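Local structure of VP4 CORE protein (Bluetongue virus, 2JHP) at residues P154-L159 against R385-H389; I166-F170 against M369-Y373; K178-M182 against M333-R337; H194-C198 against W264-S268. The protein caps viral messenger RNA as an inner-capsid enzyme of bluetongue virus, binding guanine and S-adenosyl-L-homocysteine at two pairs of sites along one chain. All coordinates share one frame; numbering follows the deposited sequence.

The four contacts run from a guanine pocket to one of the two S-adenosyl-L-homocysteine sites. Interactions 1 and 2, with centres 13 Å apart, pack the long loop between strand 149-152 and helix 178-186 against two successive helices, and they touch directly: Pro158 CB lies 3.4 Å from Tyr373 CE2. Interaction 2 reaches interaction 3 through Met369 CE, 3.8 Å from Leu336 CD1. Interactions 3 and 4 share both a sheet and the cofactor product, and a salt bridge, Arg337 NH2 to Asp265 OD1 at 3.0 Å, joins them. The guanine lying over Phe387 in interaction 1 marks the other end of the path, interactions 1 and 4 having centres 24 Å apart.

Interaction 1: P154-L159 against R385-H389; sequences PEIPPL and RLFEH. With GUN (guanine), chain D.
Arg385 starts with CG anti to its carbonyl carbon (chi1 -77°), which carries its chain past Glu155 O, and a bend at chi3 turns the guanidinium so that the Glu155 carboxylate lies over one face; His389 swings CG away from its own nitrogen (chi1 -172°) to meet Pro157. The helix here, 380-391, packs against an extended, polyproline II-like run of the loop that leaves strand 149-152 of a methyltransferase-type sheet. Pro157 sits in the middle: its CD is 3.6 Å from His389 CB, and its CB is 4.0 Å from Arg385 CB. The imidazole has Ile156 CG2 over one face, and Leu159 CD1 comes to 3.8 Å from its CE1. Glu155 OE1 is 3.4 Å from Arg385 NH2, with the two planes 39° apart; this is an ion pair of charges, with no N-H aimed at the oxygen. Phe170 adds a cation-pi contact to the same arginine. A water links Glu155 N to Glu388 OE1, and the other oxygen, OE2, is taken by Ala137 N and Lys384. Phe387 points to the guanine pocket instead, where guanine N1 lies 3.8 Å above the centre of its ring.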
# COMPACT_ATOMS: atom_id res chain seq x y z
N PRO A 154 -7.34 11.16 -1.65
CA PRO A 154 -6.11 11.45 -2.37
C PRO A 154 -6.00 12.93 -2.71
O PRO A 154 -7.02 13.62 -2.73
CB PRO A 154 -6.23 10.60 -3.64
CG PRO A 154 -7.69 10.45 -3.84
CD PRO A 154 -8.32 10.46 -2.50
N GLU A 155 -4.77 13.39 -2.95
CA GLU A 155 -4.46 14.80 -3.21
C GLU A 155 -5.14 15.20 -4.50
O GLU A 155 -4.85 14.66 -5.55
CB GLU A 155 -2.94 15.01 -3.29
CG GLU A 155 -2.43 16.25 -2.53
CD GLU A 155 -1.03 16.74 -2.98
OE1 GLU A 155 -0.16 15.90 -3.35
OE2 GLU A 155 -0.79 17.97 -2.96
N ILE A 156 -6.07 16.13 -4.40
CA ILE A 156 -6.90 16.56 -5.53
C ILE A 156 -6.08 17.29 -6.61
O ILE A 156 -5.33 18.20 -6.29
CB ILE A 156 -8.08 17.43 -5.05
CG1 ILE A 156 -9.07 16.58 -4.23
CG2 ILE A 156 -8.79 18.07 -6.22
CD1 ILE A 156 -10.28 17.34 -3.73
N PRO A 157 -6.22 16.87 -7.90
CA PRO A 157 -5.51 17.51 -9.02
C PRO A 157 -6.06 18.88 -9.32
O PRO A 157 -7.13 19.24 -8.80
CB PRO A 157 -5.83 16.59 -10.21
CG PRO A 157 -7.13 15.93 -9.83
CD PRO A 157 -7.05 15.73 -8.35
N PRO A 158 -5.33 19.67 -10.13
CA PRO A 158 -5.82 20.89 -10.77
C PRO A 158 -7.08 20.62 -11.58
O PRO A 158 -7.09 19.76 -12.45
CB PRO A 158 -4.70 21.26 -11.74
CG PRO A 158 -3.49 20.65 -11.16
CD PRO A 158 -3.90 19.43 -10.43
N LEU A 159 -8.14 21.38 -11.29
CA LEU A 159 -9.41 21.23 -11.99
C LEU A 159 -9.97 22.59 -12.34
O LEU A 159 -9.41 23.62 -11.96
CB LEU A 159 -10.43 20.53 -11.10
CG LEU A 159 -9.95 19.30 -10.35
CD1 LEU A 159 -10.92 18.92 -9.20
CD2 LEU A 159 -9.76 18.11 -11.31
N ARG A 385 -2.60 11.65 -9.89
CA ARG A 385 -3.66 12.39 -9.21
C ARG A 385 -5.01 12.41 -9.94
O ARG A 385 -6.06 12.45 -9.30
CB ARG A 385 -3.22 13.82 -8.97
CG ARG A 385 -2.27 14.01 -7.82
CD ARG A 385 -2.35 15.45 -7.38
NE ARG A 385 -1.08 15.98 -6.88
CZ ARG A 385 -0.85 17.27 -6.71
NH1 ARG A 385 -1.80 18.16 -6.99
NH2 ARG A 385 0.33 17.68 -6.25
N LEU A 386 -4.97 12.43 -11.27
CA LEU A 386 -6.19 12.36 -12.05
C LEU A 386 -6.81 10.97 -11.85
O LEU A 386 -7.97 10.83 -11.49
CB LEU A 386 -5.90 12.64 -13.54
CG LEU A 386 -5.55 14.05 -14.03
CD1 LEU A 386 -5.08 14.03 -15.48
CD2 LEU A 386 -6.72 15.01 -13.90
N PHE A 387 -6.00 9.95 -12.08
CA PHE A 387 -6.38 8.57 -11.88
C PHE A 387 -7.09 8.36 -10.54
O PHE A 387 -8.20 7.84 -10.51
CB PHE A 387 -5.13 7.68 -11.96
CG PHE A 387 -5.42 6.22 -12.04
CD1 PHE A 387 -6.25 5.72 -13.03
CD2 PHE A 387 -4.83 5.33 -11.15
CE1 PHE A 387 -6.52 4.37 -13.12
CE2 PHE A 387 -5.08 3.96 -11.23
CZ PHE A 387 -5.92 3.48 -12.23
N GLU A 388 -6.43 8.79 -9.46
CA GLU A 388 -6.95 8.61 -8.10
C GLU A 388 -8.22 9.41 -7.84
O GLU A 388 -9.10 8.98 -7.09
CB GLU A 388 -5.89 9.02 -7.08
CG GLU A 388 -4.65 8.11 -7.05
CD GLU A 388 -3.46 8.73 -6.31
OE1 GLU A 388 -3.48 9.95 -6.03
OE2 GLU A 388 -2.50 7.98 -6.00
N HIS A 389 -8.33 10.57 -8.48
CA HIS A 389 -9.45 11.42 -8.23
C HIS A 389 -10.70 10.92 -8.94
O HIS A 389 -11.81 11.02 -8.42
CB HIS A 389 -9.16 12.87 -8.61
CG HIS A 389 -10.24 13.82 -8.18
ND1 HIS A 389 -10.97 14.56 -9.08
CD2 HIS A 389 -10.75 14.08 -6.96
CE1 HIS A 389 -11.87 15.27 -8.43
NE2 HIS A 389 -11.76 15.00 -7.14
N9 GUN D . 0.18 6.09 -11.54
C8 GUN D . 0.50 4.92 -10.98
N7 GUN D . -0.21 3.94 -11.56
C5 GUN D . -0.97 4.49 -12.50
C6 GUN D . -1.89 3.95 -13.40
O6 GUN D . -2.11 2.74 -13.42
N1 GUN D . -2.54 4.83 -14.28
C2 GUN D . -2.25 6.21 -14.21
N2 GUN D . -2.85 7.05 -15.03
N3 GUN D . -1.35 6.70 -13.34
C4 GUN D . -0.72 5.86 -12.49
O HOH W 1 -3.06 11.09 -3.80

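Interaction 2: I166-F170 against M369-Y373; sequences IGTRF and MVELY
Tyr373 carries the firm half of this contact, its ring wedged at the C-terminal end of helix 363-373 beside the loop that precedes helix 178-186. Its hydroxyl gives a hydrogen bond to Thr168 O, OH to O 2.7 Å; the oxygen lies in the plane of the ring, but the hydroxyl stands 56° out of the carbonyl plane, so the bond does not follow a lone pair. A chi1 of -52° puts CG beside the backbone nitrogen and swings the ring toward the loop, where Phe170 CE2 comes to 4.1 Å from CD1. Those two rings are close to parallel, 24° between planes, yet slid so far that they barely overlap, with centroids 5.9 Å apart. Pro158 and Pro325 touch the tyrosine as well, and Phe170 makes cation-pi contacts with Arg378 and Arg385. Leu372 fills in alongside, CD1 packing on Gly167 CA and CD2 lying beside Arg169 NE.

The Ile166-Gly167 end is less well defined. Both residues are poorly ordered, so the close approach of Ile166 CD1 to Met369 CG is doubtful, as are the cis peptides modelled before Gly167 and Thr168. The loose, solvent side belongs to Thr168 and Arg169. The arginine chain, bent at chi2 and chi3, curls back until Leu372 O sits over one face of the guanidinium, too far off the N-H directions to count as a hydrogen bond. Chemically, then, one phenol-to-carbonyl bond and the offset contact with Phe170 fix the junction, while the arginine offers at most electrostatic attraction to the carbonyls that end the helix.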
# COMPACT_ATOMS: atom_id res chain seq x y z
N ILE A 166 -6.98 27.47 -9.07
CA ILE A 166 -5.58 27.46 -9.57
C ILE A 166 -4.66 28.64 -9.17
O ILE A 166 -5.04 29.80 -9.30
CB ILE A 166 -5.55 27.21 -11.11
CG1 ILE A 166 -6.60 28.10 -11.81
CG2 ILE A 166 -5.71 25.71 -11.40
CD1 ILE A 166 -7.45 27.42 -12.87
N GLY A 167 -3.43 28.34 -8.72
CA GLY A 167 -2.86 26.99 -8.71
C GLY A 167 -3.34 26.04 -7.62
O GLY A 167 -4.49 25.61 -7.64
N THR A 168 -2.46 25.67 -6.68
CA THR A 168 -1.04 26.03 -6.69
C THR A 168 -0.25 25.11 -7.62
O THR A 168 -0.79 24.13 -8.15
CB THR A 168 -0.47 25.95 -5.25
OG1 THR A 168 0.89 26.41 -5.25
CG2 THR A 168 -0.53 24.52 -4.72
N ARG A 169 1.03 25.43 -7.83
CA ARG A 169 1.92 24.62 -8.67
C ARG A 169 2.60 23.50 -7.88
O ARG A 169 2.91 23.66 -6.70
CB ARG A 169 2.98 25.53 -9.32
CG ARG A 169 4.18 24.79 -9.93
CD ARG A 169 3.84 24.11 -11.26
NE ARG A 169 3.88 25.06 -12.37
CZ ARG A 169 4.98 25.41 -13.04
NH1 ARG A 169 6.16 24.89 -12.73
NH2 ARG A 169 4.90 26.29 -14.03
N PHE A 170 2.84 22.36 -8.54
CA PHE A 170 3.65 21.28 -7.96
C PHE A 170 4.75 20.82 -8.92
O PHE A 170 4.60 20.88 -10.14
CB PHE A 170 2.77 20.10 -7.53
CG PHE A 170 2.10 19.39 -8.67
CD1 PHE A 170 2.75 18.35 -9.35
CD2 PHE A 170 0.81 19.74 -9.06
CE1 PHE A 170 2.13 17.68 -10.41
CE2 PHE A 170 0.18 19.08 -10.13
CZ PHE A 170 0.84 18.05 -10.80
N MET A 369 -3.82 27.36 -16.62
CA MET A 369 -3.66 25.95 -16.29
C MET A 369 -2.59 25.30 -17.18
O MET A 369 -1.65 24.68 -16.67
CB MET A 369 -4.99 25.20 -16.38
CG MET A 369 -5.92 25.46 -15.21
SD MET A 369 -7.12 24.13 -14.98
CE MET A 369 -8.29 24.47 -16.28
N VAL A 370 -2.75 25.46 -18.49
CA VAL A 370 -1.77 25.00 -19.48
C VAL A 370 -0.37 25.47 -19.10
O VAL A 370 0.55 24.67 -18.96
CB VAL A 370 -2.13 25.50 -20.90
CG1 VAL A 370 -0.99 25.20 -21.90
CG2 VAL A 370 -3.46 24.91 -21.37
N GLU A 371 -0.22 26.77 -18.89
CA GLU A 371 1.08 27.38 -18.57
C GLU A 371 1.68 26.87 -17.26
O GLU A 371 2.90 26.85 -17.11
CB GLU A 371 0.95 28.89 -18.51
CG GLU A 371 0.42 29.49 -19.79
CD GLU A 371 -0.24 30.83 -19.59
OE1 GLU A 371 -0.02 31.48 -18.53
OE2 GLU A 371 -1.00 31.24 -20.50
N LEU A 372 0.82 26.46 -16.33
CA LEU A 372 1.27 25.98 -15.03
C LEU A 372 1.61 24.49 -15.03
O LEU A 372 2.55 24.08 -14.35
CB LEU A 372 0.23 26.27 -13.94
CG LEU A 372 0.05 27.69 -13.39
CD1 LEU A 372 -1.12 27.73 -12.41
CD2 LEU A 372 1.32 28.19 -12.72
N TYR A 373 0.88 23.68 -15.79
CA TYR A 373 0.99 22.22 -15.66
C TYR A 373 1.51 21.44 -16.88
O TYR A 373 2.08 20.37 -16.72
CB TYR A 373 -0.32 21.62 -15.12
CG TYR A 373 -0.82 22.31 -13.86
CD1 TYR A 373 -0.09 22.26 -12.68
CD2 TYR A 373 -2.02 23.01 -13.87
CE1 TYR A 373 -0.53 22.90 -11.52
CE2 TYR A 373 -2.47 23.66 -12.72
CZ TYR A 373 -1.73 23.60 -11.55
OH TYR A 373 -2.21 24.25 -10.43

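Interaction 3: K178-M182 against M333-R337; sequences KLVSM and MYELR. With SAH (S-adenosyl-L-homocysteine), chain C.
A salt-bridge network links helix 178-186, near its start, to strand 335-341 of the seven-stranded mixed sheet within the methyltransferase-type domain. Over residues 178-182 and 335-337 the axes run nearly parallel, at 14°, but are 11.8 Å apart, so long side chains must do the bridging. Lys178 reaches over with CG anti to its nitrogen (chi1 164°) and crosses Glu335 at roughly a right angle; NZ to Glu335 OE2 is 3.4 Å, a salt bridge with only a weak hydrogen bond in it. The same oxygen pairs with Arg337 NH2 at 3.3 Å, from well outside the guanidinium plane, so charge alone holds that link. Glu335 OE1 goes to Lys306, and Arg337 bonds Gln326 through NE and Asp265 through NH2.

Apolar atoms line part of the guanidinium. Met182 lays its methyl over one face, CE to Arg337 NH1 3.2 Å, which is tight. Lys178 CE lies at the edge of that group, and Leu179 CD2 packs 3.8 Å from NH2. On its other branch Leu179 faces the bound S-adenosyl-L-homocysteine, with CD1 3.4 Å from the ligand's O.

Lys178, Asp265, Lys306 and Glu335 together recall the K-D-K-E set of cap 2'-O-methyltransferases, consistent with the family assignment, though the contact itself demonstrates no catalysis. What the chemistry implies is mutual positioning: one carboxylate gathers two lysines and an arginine, and that arginine in turn steadies an aspartate that binds the ligand.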
# COMPACT_ATOMS: atom_id res chain seq x y z
N LYS A 178 1.14 12.06 -24.44
CA LYS A 178 -0.17 12.61 -24.10
C LYS A 178 -1.37 11.69 -24.31
O LYS A 178 -2.19 11.51 -23.40
CB LYS A 178 -0.35 13.94 -24.85
CG LYS A 178 -1.74 14.51 -24.95
CD LYS A 178 -1.74 15.60 -26.04
CE LYS A 178 -3.03 15.57 -26.86
NZ LYS A 178 -2.95 16.32 -28.15
N LEU A 179 -1.46 11.08 -25.50
CA LEU A 179 -2.64 10.30 -25.88
C LEU A 179 -2.75 8.88 -25.29
O LEU A 179 -3.86 8.37 -25.14
CB LEU A 179 -2.84 10.32 -27.40
CG LEU A 179 -3.54 11.59 -27.90
CD1 LEU A 179 -3.38 11.84 -29.42
CD2 LEU A 179 -5.03 11.61 -27.49
N VAL A 180 -1.62 8.25 -24.95
CA VAL A 180 -1.67 7.01 -24.17
C VAL A 180 -1.80 7.28 -22.67
O VAL A 180 -2.39 6.49 -21.93
CB VAL A 180 -0.52 5.95 -24.50
CG1 VAL A 180 0.49 6.48 -25.49
CG2 VAL A 180 0.15 5.42 -23.24
N SER A 181 -1.26 8.41 -22.24
CA SER A 181 -1.43 8.88 -20.89
C SER A 181 -2.90 9.17 -20.64
O SER A 181 -3.40 8.98 -19.53
CB SER A 181 -0.60 10.14 -20.65
OG SER A 181 0.66 9.80 -20.12
N MET A 182 -3.59 9.64 -21.68
CA MET A 182 -5.02 9.93 -21.58
C MET A 182 -5.77 8.66 -21.14
O MET A 182 -6.41 8.67 -20.09
CB MET A 182 -5.56 10.48 -22.90
CG MET A 182 -6.95 10.99 -22.84
SD MET A 182 -7.66 10.66 -24.43
CE MET A 182 -8.99 11.83 -24.44
N MET A 333 0.63 23.65 -25.96
CA MET A 333 -0.60 22.95 -26.32
C MET A 333 -1.79 23.45 -25.49
O MET A 333 -1.99 23.04 -24.34
CB MET A 333 -0.38 21.43 -26.15
CG MET A 333 -1.62 20.53 -26.26
SD MET A 333 -2.39 20.44 -27.88
CE MET A 333 -0.98 20.30 -29.00
N TYR A 334 -2.59 24.34 -26.08
CA TYR A 334 -3.75 24.91 -25.38
C TYR A 334 -5.00 24.09 -25.54
O TYR A 334 -6.00 24.52 -26.13
CB TYR A 334 -3.97 26.37 -25.77
CG TYR A 334 -2.98 27.27 -25.11
CD1 TYR A 334 -1.87 27.73 -25.81
CD2 TYR A 334 -3.13 27.65 -23.78
CE1 TYR A 334 -0.94 28.56 -25.22
CE2 TYR A 334 -2.20 28.47 -23.17
CZ TYR A 334 -1.11 28.93 -23.89
OH TYR A 334 -0.20 29.75 -23.30
N GLU A 335 -4.93 22.90 -24.97
CA GLU A 335 -5.99 21.91 -25.04
C GLU A 335 -6.06 21.20 -23.69
O GLU A 335 -5.04 20.85 -23.10
CB GLU A 335 -5.65 20.91 -26.14
CG GLU A 335 -6.68 19.86 -26.40
CD GLU A 335 -6.27 18.96 -27.55
OE1 GLU A 335 -6.31 19.44 -28.71
OE2 GLU A 335 -5.91 17.79 -27.30
N LEU A 336 -7.28 21.04 -23.20
CA LEU A 336 -7.53 20.33 -21.96
C LEU A 336 -8.37 19.11 -22.26
O LEU A 336 -8.63 18.82 -23.43
CB LEU A 336 -8.26 21.23 -20.96
CG LEU A 336 -7.64 22.60 -20.66
CD1 LEU A 336 -8.64 23.43 -19.92
CD2 LEU A 336 -6.33 22.51 -19.88
N ARG A 337 -8.78 18.41 -21.21
CA ARG A 337 -9.73 17.31 -21.34
C ARG A 337 -10.96 17.60 -20.50
O ARG A 337 -10.87 18.14 -19.40
CB ARG A 337 -9.10 15.97 -20.95
CG ARG A 337 -8.07 15.46 -21.93
CD ARG A 337 -8.68 15.14 -23.27
NE ARG A 337 -7.67 15.05 -24.32
CZ ARG A 337 -7.93 14.82 -25.61
NH1 ARG A 337 -9.17 14.63 -26.03
NH2 ARG A 337 -6.93 14.76 -26.48
N SAH C . -7.06 9.65 -31.22
CA SAH C . -6.04 9.84 -32.30
CB SAH C . -5.79 11.31 -32.61
CG SAH C . -7.02 12.05 -33.13
SD SAH C . -6.84 12.50 -34.87
C SAH C . -4.74 9.13 -31.94
O SAH C . -4.44 8.90 -30.77
OXT SAH C . -3.97 8.75 -32.83
C5' SAH C . -8.56 13.02 -35.05
C4' SAH C . -9.30 12.01 -35.91
O4' SAH C . -10.68 12.23 -35.85
C3' SAH C . -8.93 12.08 -37.38
O3' SAH C . -8.13 10.97 -37.67
C2' SAH C . -10.26 12.03 -38.13
O2' SAH C . -10.27 10.98 -39.07
C1' SAH C . -11.25 11.71 -37.03
N9 SAH C . -12.60 12.26 -37.18
C8 SAH C . -12.99 13.48 -37.67
N7 SAH C . -14.33 13.56 -37.59
C5 SAH C . -14.81 12.42 -37.04
C6 SAH C . -16.09 11.98 -36.73
N6 SAH C . -17.14 12.76 -36.97
N1 SAH C . -16.27 10.73 -36.16
C2 SAH C . -15.18 9.92 -35.91
N3 SAH C . -13.91 10.37 -36.22
C4 SAH C . -13.73 11.60 -36.78

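Interaction 4: H194-C198 against W264-S268; sequences HYIGC and WDVSS. With SAH (S-adenosyl-L-homocysteine), chain C.
Gly197 and Asp265, touching where two parallel strands end, close on the same ligand nitrogen from two chain segments. The amino group of S-adenosyl-L-homocysteine donates to Gly197 O (ligand N to O 2.8 Å) and to Asp265 OD2 (ligand N to OD2 2.9 Å), with weak bonds to Tyr195 OH and Cys198 O in addition. This is the cofactor end of a Rossmann-like methyltransferase sheet, where strands 192-196 and 260-264 are neighbours and the glycine-containing turn follows the first.

The backbone sets up the pocket. Asp265 N bonds Ile196 O at 2.9 Å, and the chains stay close beyond it, Gly197 CA to Val266 CA 4.5 Å. Gly197, with positive phi and no side chain, lets the Asp265-Val266 peptide come near. Turned away from the backbone nitrogen by a chi1 of -160°, the Asp265 carboxylate reaches the ligand beside Tyr195 and pointing the same way, with the aspartate CB at the edge of the tyrosine ring.

Apolar groups pack on the adjoining side. Ile196 CG1 rests 3.9 Å from Trp264 CE3, and its CG2 meets Val266 CG2 at 3.8 Å. Val266 CG2 in turn covers the centre of the indole. Ile196 and Val266 also touch the adenine: Ile196 CG2 is 3.5 Å from ligand C2, and Val266 CG1 3.4 Å from N7.

The ligand is thus read by polarity: a cluster of oxygens suits a positively charged amino group, as the ammonium of the product would probably be, while branched aliphatics suit the flat base.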
# COMPACT_ATOMS: atom_id res chain seq x y z
N HIS A 194 -16.34 3.22 -26.06
CA HIS A 194 -16.59 3.74 -27.38
C HIS A 194 -15.65 4.92 -27.62
O HIS A 194 -15.75 5.97 -26.96
CB HIS A 194 -18.06 4.14 -27.52
CG HIS A 194 -19.00 2.99 -27.43
ND1 HIS A 194 -19.64 2.46 -28.53
CD2 HIS A 194 -19.40 2.25 -26.37
CE1 HIS A 194 -20.40 1.44 -28.15
NE2 HIS A 194 -20.27 1.30 -26.84
N TYR A 195 -14.71 4.74 -28.55
CA TYR A 195 -13.62 5.69 -28.79
C TYR A 195 -13.78 6.31 -30.17
O TYR A 195 -13.41 5.72 -31.18
CB TYR A 195 -12.27 4.97 -28.66
CG TYR A 195 -11.01 5.83 -28.62
CD1 TYR A 195 -11.05 7.20 -28.87
CD2 TYR A 195 -9.77 5.25 -28.37
CE1 TYR A 195 -9.89 7.97 -28.83
CE2 TYR A 195 -8.60 6.01 -28.34
CZ TYR A 195 -8.67 7.36 -28.57
OH TYR A 195 -7.51 8.12 -28.54
N ILE A 196 -14.36 7.51 -30.18
CA ILE A 196 -14.63 8.26 -31.41
C ILE A 196 -13.43 9.15 -31.71
O ILE A 196 -12.98 9.91 -30.85
CB ILE A 196 -15.88 9.20 -31.28
CG1 ILE A 196 -16.91 8.72 -30.23
CG2 ILE A 196 -16.48 9.49 -32.66
CD1 ILE A 196 -17.77 7.55 -30.63
N GLY A 197 -12.95 9.08 -32.95
CA GLY A 197 -11.78 9.84 -33.36
C GLY A 197 -10.51 9.12 -32.93
O GLY A 197 -9.55 9.75 -32.49
N CYS A 198 -10.53 7.79 -33.06
CA CYS A 198 -9.43 6.94 -32.60
C CYS A 198 -8.12 7.10 -33.38
O CYS A 198 -7.05 6.72 -32.90
CB CYS A 198 -9.86 5.47 -32.55
SG CYS A 198 -10.41 4.77 -34.14
N TRP A 264 -14.06 10.92 -26.70
CA TRP A 264 -14.20 11.78 -27.90
C TRP A 264 -12.93 12.58 -28.16
O TRP A 264 -12.54 13.43 -27.34
CB TRP A 264 -15.40 12.72 -27.75
CG TRP A 264 -15.66 13.68 -28.91
CD1 TRP A 264 -15.05 14.88 -29.15
CD2 TRP A 264 -16.65 13.53 -29.94
NE1 TRP A 264 -15.58 15.48 -30.28
CE2 TRP A 264 -16.57 14.67 -30.77
CE3 TRP A 264 -17.60 12.53 -30.24
CZ2 TRP A 264 -17.39 14.83 -31.89
CZ3 TRP A 264 -18.41 12.70 -31.34
CH2 TRP A 264 -18.30 13.84 -32.16
N ASP A 265 -12.28 12.28 -29.29
CA ASP A 265 -11.03 12.93 -29.70
C ASP A 265 -11.12 13.43 -31.14
O ASP A 265 -10.11 13.50 -31.85
CB ASP A 265 -9.83 11.99 -29.52
CG ASP A 265 -8.50 12.74 -29.46
OD1 ASP A 265 -8.46 13.88 -28.94
OD2 ASP A 265 -7.48 12.19 -29.92
N VAL A 266 -12.32 13.79 -31.55
CA VAL A 266 -12.60 14.25 -32.92
C VAL A 266 -11.93 15.60 -33.27
O VAL A 266 -12.02 16.57 -32.52
CB VAL A 266 -14.13 14.30 -33.16
CG1 VAL A 266 -14.48 14.90 -34.51
CG2 VAL A 266 -14.73 12.90 -33.02
N SER A 267 -11.24 15.61 -34.41
CA SER A 267 -10.63 16.81 -35.00
C SER A 267 -10.47 16.62 -36.51
O SER A 267 -10.40 15.49 -36.99
CB SER A 267 -9.27 17.11 -34.35
OG SER A 267 -8.28 16.22 -34.82
N SER A 268 -10.42 17.73 -37.26
CA SER A 268 -10.35 17.68 -38.73
C SER A 268 -9.24 18.55 -39.32
O SER A 268 -8.41 19.09 -38.59
CB SER A 268 -11.71 18.07 -39.33
OG SER A 268 -12.62 16.98 -39.30
N SAH C . -7.06 9.65 -31.22
CA SAH C . -6.04 9.84 -32.30
CB SAH C . -5.79 11.31 -32.61
CG SAH C . -7.02 12.05 -33.13
SD SAH C . -6.84 12.50 -34.87
C SAH C . -4.74 9.13 -31.94
O SAH C . -4.44 8.90 -30.77
OXT SAH C . -3.97 8.75 -32.83
C5' SAH C . -8.56 13.02 -35.05
C4' SAH C . -9.30 12.01 -35.91
O4' SAH C . -10.68 12.23 -35.85
C3' SAH C . -8.93 12.08 -37.38
O3' SAH C . -8.13 10.97 -37.67
C2' SAH C . -10.26 12.03 -38.13
O2' SAH C . -10.27 10.98 -39.07
C1' SAH C . -11.25 11.71 -37.03
N9 SAH C . -12.60 12.26 -37.18
C8 SAH C . -12.99 13.48 -37.67
N7 SAH C . -14.33 13.56 -37.59
C5 SAH C . -14.81 12.42 -37.04
C6 SAH C . -16.09 11.98 -36.73
N6 SAH C . -17.14 12.76 -36.97
N1 SAH C . -16.27 10.73 -36.16
C2 SAH C . -15.18 9.92 -35.91
N3 SAH C . -13.91 10.37 -36.22
C4 SAH C . -13.73 11.60 -36.78